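Oligopeptide ABC transporter OppAIV (Borrelia burgdorferi B31, PDB 4GL8) probably binds oligopeptides outside the cytoplasmic membrane and delivers them to an ABC transporter for uptake. Local coordinates at residues 500-512 with 516-528. Sequence-based numbering, arbitrary orientation.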
loop_
_atom_site.group_PDB
_atom_site.type_symbol
_atom_site.label_atom_id
_atom_site.label_comp_id
_atom_site.label_asym_id
_atom_site.label_seq_id
_atom_site.Cartn_x
_atom_site.Cartn_y
_atom_site.Cartn_z
ATOM N N SER A 500 0.877 -2.362 13.317
ATOM C CA SER A 500 0.900 -3.769 12.947
ATOM C C SER A 500 1.641 -4.624 13.967
ATOM O O SER A 500 2.551 -4.169 14.629
ATOM C CB SER A 500 1.556 -3.929 11.590
ATOM O OG SER A 500 0.622 -3.655 10.559
ATOM N N SER A 501 1.268 -5.890 14.031
ATOM C CA SER A 501 1.811 -6.831 15.004
ATOM C C SER A 501 2.625 -7.894 14.269
ATOM O O SER A 501 2.319 -8.221 13.135
ATOM C CB SER A 501 0.661 -7.481 15.776
ATOM O OG SER A 501 0.209 -6.653 16.835
ATOM N N TYR A 502 3.692 -8.393 14.889
ATOM C CA TYR A 502 4.520 -9.437 14.258
ATOM C C TYR A 502 5.027 -10.443 15.271
ATOM O O TYR A 502 5.258 -10.090 16.451
ATOM C CB TYR A 502 5.752 -8.837 13.567
ATOM C CG TYR A 502 5.499 -7.620 12.727
ATOM C CD1 TYR A 502 5.478 -7.704 11.322
ATOM C CD2 TYR A 502 5.303 -6.373 13.321
ATOM C CE1 TYR A 502 5.248 -6.589 10.551
ATOM C CE2 TYR A 502 5.071 -5.251 12.551
ATOM C CZ TYR A 502 5.045 -5.361 11.169
ATOM O OH TYR A 502 4.822 -4.239 10.406
ATOM N N LEU A 503 5.204 -11.686 14.812
ATOM C CA LEU A 503 5.959 -12.696 15.558
ATOM C C LEU A 503 7.156 -13.057 14.712
ATOM O O LEU A 503 7.024 -13.284 13.515
ATOM C CB LEU A 503 5.124 -13.956 15.851
ATOM C CG LEU A 503 3.922 -13.756 16.786
ATOM C CD1 LEU A 503 2.963 -14.937 16.698
ATOM C CD2 LEU A 503 4.372 -13.552 18.221
ATOM N N PHE A 504 8.320 -13.141 15.345
ATOM C CA PHE A 504 9.587 -13.419 14.657
ATOM C C PHE A 504 10.495 -14.140 15.650
ATOM O O PHE A 504 10.679 -13.682 16.768
ATOM C CB PHE A 504 10.187 -12.095 14.184
ATOM C CG PHE A 504 11.559 -12.201 13.573
ATOM C CD1 PHE A 504 11.724 -12.565 12.235
ATOM C CD2 PHE A 504 12.674 -11.853 14.302
ATOM C CE1 PHE A 504 12.991 -12.627 11.664
ATOM C CE2 PHE A 504 13.947 -11.921 13.740
ATOM C CZ PHE A 504 14.108 -12.304 12.417
ATOM N N ARG A 505 11.034 -15.275 15.220
ATOM C CA ARG A 505 11.865 -16.138 16.047
ATOM C C ARG A 505 13.265 -15.542 16.219
ATOM O O ARG A 505 14.231 -15.957 15.555
ATOM C CB ARG A 505 11.916 -17.543 15.424
ATOM C CG ARG A 505 10.603 -18.328 15.572
ATOM C CD ARG A 505 10.339 -18.767 17.015
ATOM N NE ARG A 505 11.453 -19.549 17.590
ATOM C CZ ARG A 505 11.651 -20.863 17.430
ATOM N NH1 ARG A 505 10.814 -21.628 16.720
ATOM N NH2 ARG A 505 12.719 -21.420 17.963
ATOM N N ASN A 506 13.349 -14.529 17.093
ATOM C CA ASN A 506 14.605 -13.823 17.344
ATOM C C ASN A 506 15.639 -14.649 18.131
ATOM O O ASN A 506 16.782 -14.235 18.238
ATOM C CB ASN A 506 14.374 -12.441 17.994
ATOM C CG ASN A 506 13.521 -12.503 19.260
ATOM O OD1 ASN A 506 13.492 -13.514 19.951
ATOM N ND2 ASN A 506 12.812 -11.419 19.554
ATOM N N ASP A 507 15.239 -15.813 18.657
ATOM C CA ASP A 507 16.202 -16.809 19.158
ATOM C C ASP A 507 16.957 -17.602 18.060
ATOM O O ASP A 507 17.970 -18.248 18.348
ATOM C CB ASP A 507 15.474 -17.809 20.053
ATOM C CG ASP A 507 14.406 -18.578 19.295
ATOM O OD1 ASP A 507 13.619 -17.936 18.552
ATOM O OD2 ASP A 507 14.378 -19.819 19.413
ATOM N N LYS A 508 16.447 -17.579 16.826
ATOM C CA LYS A 508 17.055 -18.278 15.686
ATOM C C LYS A 508 17.676 -17.309 14.679
ATOM O O LYS A 508 18.717 -17.599 14.088
ATOM C CB LYS A 508 15.996 -19.075 14.918
ATOM C CG LYS A 508 15.490 -20.324 15.604
ATOM C CD LYS A 508 14.405 -21.001 14.751
ATOM C CE LYS A 508 14.964 -21.831 13.590
ATOM N NZ LYS A 508 13.890 -22.384 12.701
ATOM N N TRP A 509 17.001 -16.185 14.448
ATOM C CA TRP A 509 17.404 -15.241 13.434
ATOM C C TRP A 509 17.687 -13.836 13.962
ATOM O O TRP A 509 17.185 -13.434 15.017
ATOM C CB TRP A 509 16.311 -15.151 12.390
ATOM C CG TRP A 509 15.841 -16.486 11.908
ATOM C CD1 TRP A 509 14.743 -17.169 12.335
ATOM C CD2 TRP A 509 16.456 -17.297 10.927
ATOM N NE1 TRP A 509 14.625 -18.352 11.659
ATOM C CE2 TRP A 509 15.669 -18.453 10.786
ATOM C CE3 TRP A 509 17.595 -17.157 10.134
ATOM C CZ2 TRP A 509 15.979 -19.455 9.883
ATOM C CZ3 TRP A 509 17.906 -18.161 9.238
ATOM C CH2 TRP A 509 17.104 -19.291 9.116
ATOM N N LYS A 510 18.505 -13.108 13.204
ATOM C CA LYS A 510 18.651 -11.677 13.342
ATOM C C LYS A 510 18.528 -11.073 11.951
ATOM O O LYS A 510 18.388 -11.808 10.964
ATOM C CB LYS A 510 20.009 -11.326 13.948
ATOM C CG LYS A 510 21.225 -11.764 13.132
ATOM C CD LYS A 510 22.507 -11.289 13.803
ATOM C CE LYS A 510 23.739 -11.893 13.153
ATOM N NZ LYS A 510 24.976 -11.544 13.903
ATOM N N GLY A 511 18.591 -9.748 11.890
ATOM C CA GLY A 511 18.620 -9.031 10.628
ATOM C C GLY A 511 17.291 -8.529 10.112
ATOM O O GLY A 511 17.201 -8.146 8.925
ATOM N N TRP A 512 16.269 -8.563 10.969
ATOM C CA TRP A 512 14.955 -8.014 10.685
ATOM C C TRP A 512 14.428 -7.183 11.853
ATOM O O TRP A 512 14.640 -7.497 13.010
ATOM C CB TRP A 512 13.939 -9.102 10.392
ATOM C CG TRP A 512 12.537 -8.551 10.237
ATOM C CD1 TRP A 512 11.984 -8.022 9.111
ATOM C CD2 TRP A 512 11.539 -8.452 11.256
ATOM N NE1 TRP A 512 10.709 -7.584 9.364
ATOM C CE2 TRP A 512 10.407 -7.847 10.673
ATOM C CE3 TRP A 512 11.492 -8.817 12.611
ATOM C CZ2 TRP A 512 9.226 -7.600 11.397
ATOM C CZ3 TRP A 512 10.328 -8.575 13.325
ATOM C CH2 TRP A 512 9.208 -7.969 12.713
ATOM N N ILE A 516 8.587 1.957 9.812
ATOM C CA ILE A 516 7.363 2.749 9.710
ATOM C C ILE A 516 6.624 2.557 8.379
ATOM O O ILE A 516 5.415 2.750 8.318
ATOM C CB ILE A 516 7.647 4.245 10.037
ATOM C CG1 ILE A 516 6.321 5.011 10.203
ATOM C CG2 ILE A 516 8.491 4.899 8.951
ATOM C CD1 ILE A 516 6.430 6.332 10.951
ATOM N N SER A 517 7.334 2.129 7.338
ATOM C CA SER A 517 6.760 1.913 6.023
ATOM C C SER A 517 6.636 0.434 5.644
ATOM O O SER A 517 6.264 0.130 4.521
ATOM C CB SER A 517 7.629 2.612 4.971
ATOM O OG SER A 517 8.960 2.130 5.045
ATOM N N GLU A 518 6.936 -0.467 6.575
ATOM C CA GLU A 518 7.003 -1.895 6.306
ATOM C C GLU A 518 7.838 -2.235 5.081
ATOM O O GLU A 518 7.454 -3.066 4.270
ATOM C CB GLU A 518 5.581 -2.504 6.194
ATOM C CG GLU A 518 4.710 -2.264 7.422
ATOM C CD GLU A 518 3.539 -3.242 7.507
ATOM O OE1 GLU A 518 2.828 -3.389 6.499
ATOM O OE2 GLU A 518 3.321 -3.861 8.584
ATOM N N ARG A 519 8.970 -1.578 4.916
ATOM C CA ARG A 519 9.851 -1.894 3.783
ATOM C C ARG A 519 10.885 -2.882 4.286
ATOM O O ARG A 519 11.827 -2.494 4.970
ATOM C CB ARG A 519 10.509 -0.642 3.242
ATOM C CG ARG A 519 9.644 0.106 2.234
ATOM C CD ARG A 519 10.279 1.452 1.890
ATOM N NE ARG A 519 9.452 2.231 0.972
ATOM C CZ ARG A 519 9.746 3.453 0.525
ATOM N NH1 ARG A 519 10.866 4.068 0.898
ATOM N NH2 ARG A 519 8.911 4.060 -0.284
ATOM N N PHE A 520 10.676 -4.160 4.001
ATOM C CA PHE A 520 11.570 -5.190 4.498
ATOM C C PHE A 520 12.444 -5.815 3.445
ATOM O O PHE A 520 11.969 -6.132 2.352
ATOM C CB PHE A 520 10.780 -6.305 5.173
ATOM C CG PHE A 520 9.862 -5.817 6.232
ATOM C CD1 PHE A 520 10.341 -5.026 7.272
ATOM C CD2 PHE A 520 8.515 -6.124 6.192
ATOM C CE1 PHE A 520 9.493 -4.559 8.255
ATOM C CE2 PHE A 520 7.679 -5.662 7.179
ATOM C CZ PHE A 520 8.167 -4.886 8.210
ATOM N N ASN A 521 13.705 -6.031 3.828
ATOM C CA ASN A 521 14.693 -6.769 3.043
ATOM C C ASN A 521 15.062 -8.066 3.782
ATOM O O ASN A 521 15.973 -8.110 4.657
ATOM C CB ASN A 521 15.935 -5.909 2.820
ATOM C CG ASN A 521 16.865 -6.481 1.767
ATOM O OD1 ASN A 521 16.956 -7.709 1.541
ATOM N ND2 ASN A 521 17.574 -5.588 1.114
ATOM N N LEU A 522 14.327 -9.120 3.452
ATOM C CA LEU A 522 14.476 -10.376 4.146
ATOM C C LEU A 522 15.815 -11.044 3.788
ATOM O O LEU A 522 16.241 -11.926 4.492
ATOM C CB LEU A 522 13.285 -11.296 3.864
ATOM C CG LEU A 522 11.901 -10.718 4.187
ATOM C CD1 LEU A 522 10.820 -11.708 3.799
ATOM C CD2 LEU A 522 11.753 -10.348 5.646
ATOM N N SER A 523 16.479 -10.611 2.712
ATOM C CA SER A 523 17.820 -11.123 2.378
ATOM C C SER A 523 18.879 -10.766 3.416
ATOM O O SER A 523 19.943 -11.375 3.417
ATOM C CB SER A 523 18.305 -10.629 1.024
ATOM O OG SER A 523 18.798 -9.314 1.139
ATOM N N GLU A 524 18.598 -9.769 4.264
ATOM C CA GLU A 524 19.508 -9.390 5.340
ATOM C C GLU A 524 19.332 -10.270 6.582
ATOM O O GLU A 524 20.053 -10.088 7.580
ATOM C CB GLU A 524 19.327 -7.913 5.693
ATOM C CG GLU A 524 19.764 -7.007 4.546
ATOM C CD GLU A 524 19.831 -5.534 4.918
ATOM O OE1 GLU A 524 19.485 -5.191 6.082
ATOM O OE2 GLU A 524 20.221 -4.720 4.033
ATOM N N ILE A 525 18.393 -11.222 6.540
ATOM C CA ILE A 525 18.238 -12.142 7.662
ATOM C C ILE A 525 19.430 -13.099 7.720
ATOM O O ILE A 525 19.879 -13.608 6.680
ATOM C CB ILE A 525 16.898 -12.900 7.612
ATOM C CG1 ILE A 525 15.768 -11.947 8.037
ATOM C CG2 ILE A 525 16.937 -14.118 8.533
ATOM C CD1 ILE A 525 14.369 -12.444 7.755
ATOM N N LYS A 526 19.956 -13.296 8.929
ATOM C CA LYS A 526 20.987 -14.279 9.189
ATOM C C LYS A 526 20.656 -15.076 10.458
ATOM O O LYS A 526 19.972 -14.570 11.344
ATOM C CB LYS A 526 22.335 -13.594 9.386
ATOM C CG LYS A 526 22.663 -12.526 8.355
ATOM C CD LYS A 526 24.081 -12.034 8.573
ATOM C CE LYS A 526 24.382 -10.742 7.842
ATOM N NZ LYS A 526 23.859 -10.723 6.441
ATOM N N PRO A 527 21.170 -16.321 10.565
ATOM C CA PRO A 527 21.056 -17.070 11.832
ATOM C C PRO A 527 21.925 -16.431 12.911
ATOM O O PRO A 527 22.882 -15.741 12.564
ATOM C CB PRO A 527 21.591 -18.456 11.462
ATOM C CG PRO A 527 22.580 -18.190 10.374
ATOM C CD PRO A 527 22.022 -17.029 9.588
ATOM N N ILE A 528 21.600 -16.643 14.191
ATOM C CA ILE A 528 22.400 -16.065 15.277
ATOM C C ILE A 528 23.731 -16.808 15.534
ATOM O O ILE A 528 23.783 -18.039 15.601
ATOM C CB ILE A 528 21.601 -15.906 16.601
ATOM C CG1 ILE A 528 21.237 -17.251 17.234
ATOM C CG2 ILE A 528 20.333 -15.085 16.395
ATOM C CD1 ILE A 528 20.908 -17.138 18.721
HETATM O O HOH W 1 15.141 -8.341 7.190
#
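The indole N-H corner of Trp-512 rests on the ring of Phe-520: NE1 stands 3.3 Å above that ring's plane, toward its rim near CD1 and CE1, with the five-membered ring and the phenyl plane 57° apart. The backbone of Glu-518 lies over the opposite face, so the phenyl ring is sandwiched. Beyond it, Tyr-502 OH donates a hydrogen bond to Glu-518 OE2, which sits at the edge of the tyrosine ring, near its plane; the modelled 2.4 Å is implausibly short and its exact value doubtful. Ser-500 OG, whose stronger partner is Lys-264, adds a weak bond to the same oxygen. A water bridges the carbonyls of Gly-511 and Asn-521, donating to both. At the other end, Trp-509 and Lys-510 form a small two-stranded antiparallel ribbon with Lys-526 and Pro-527; Lys-510 N meets Lys-526 O at 2.8 Å and nearly straight (174°), and Ile-528 N bonds to Lys-508 O. Ile-525 CG2, anti to its backbone N, presses on Trp-509 CE3 at 3.5 Å, while CD1 meets the edge of the Phe-504 ring. Through this ribbon the last modelled residues return alongside the segment following strand 492-504, which pairs with strands 261-263 and 280-285, and Phe-32 of strand 31-35 packs against both Phe-504 and Ile-525.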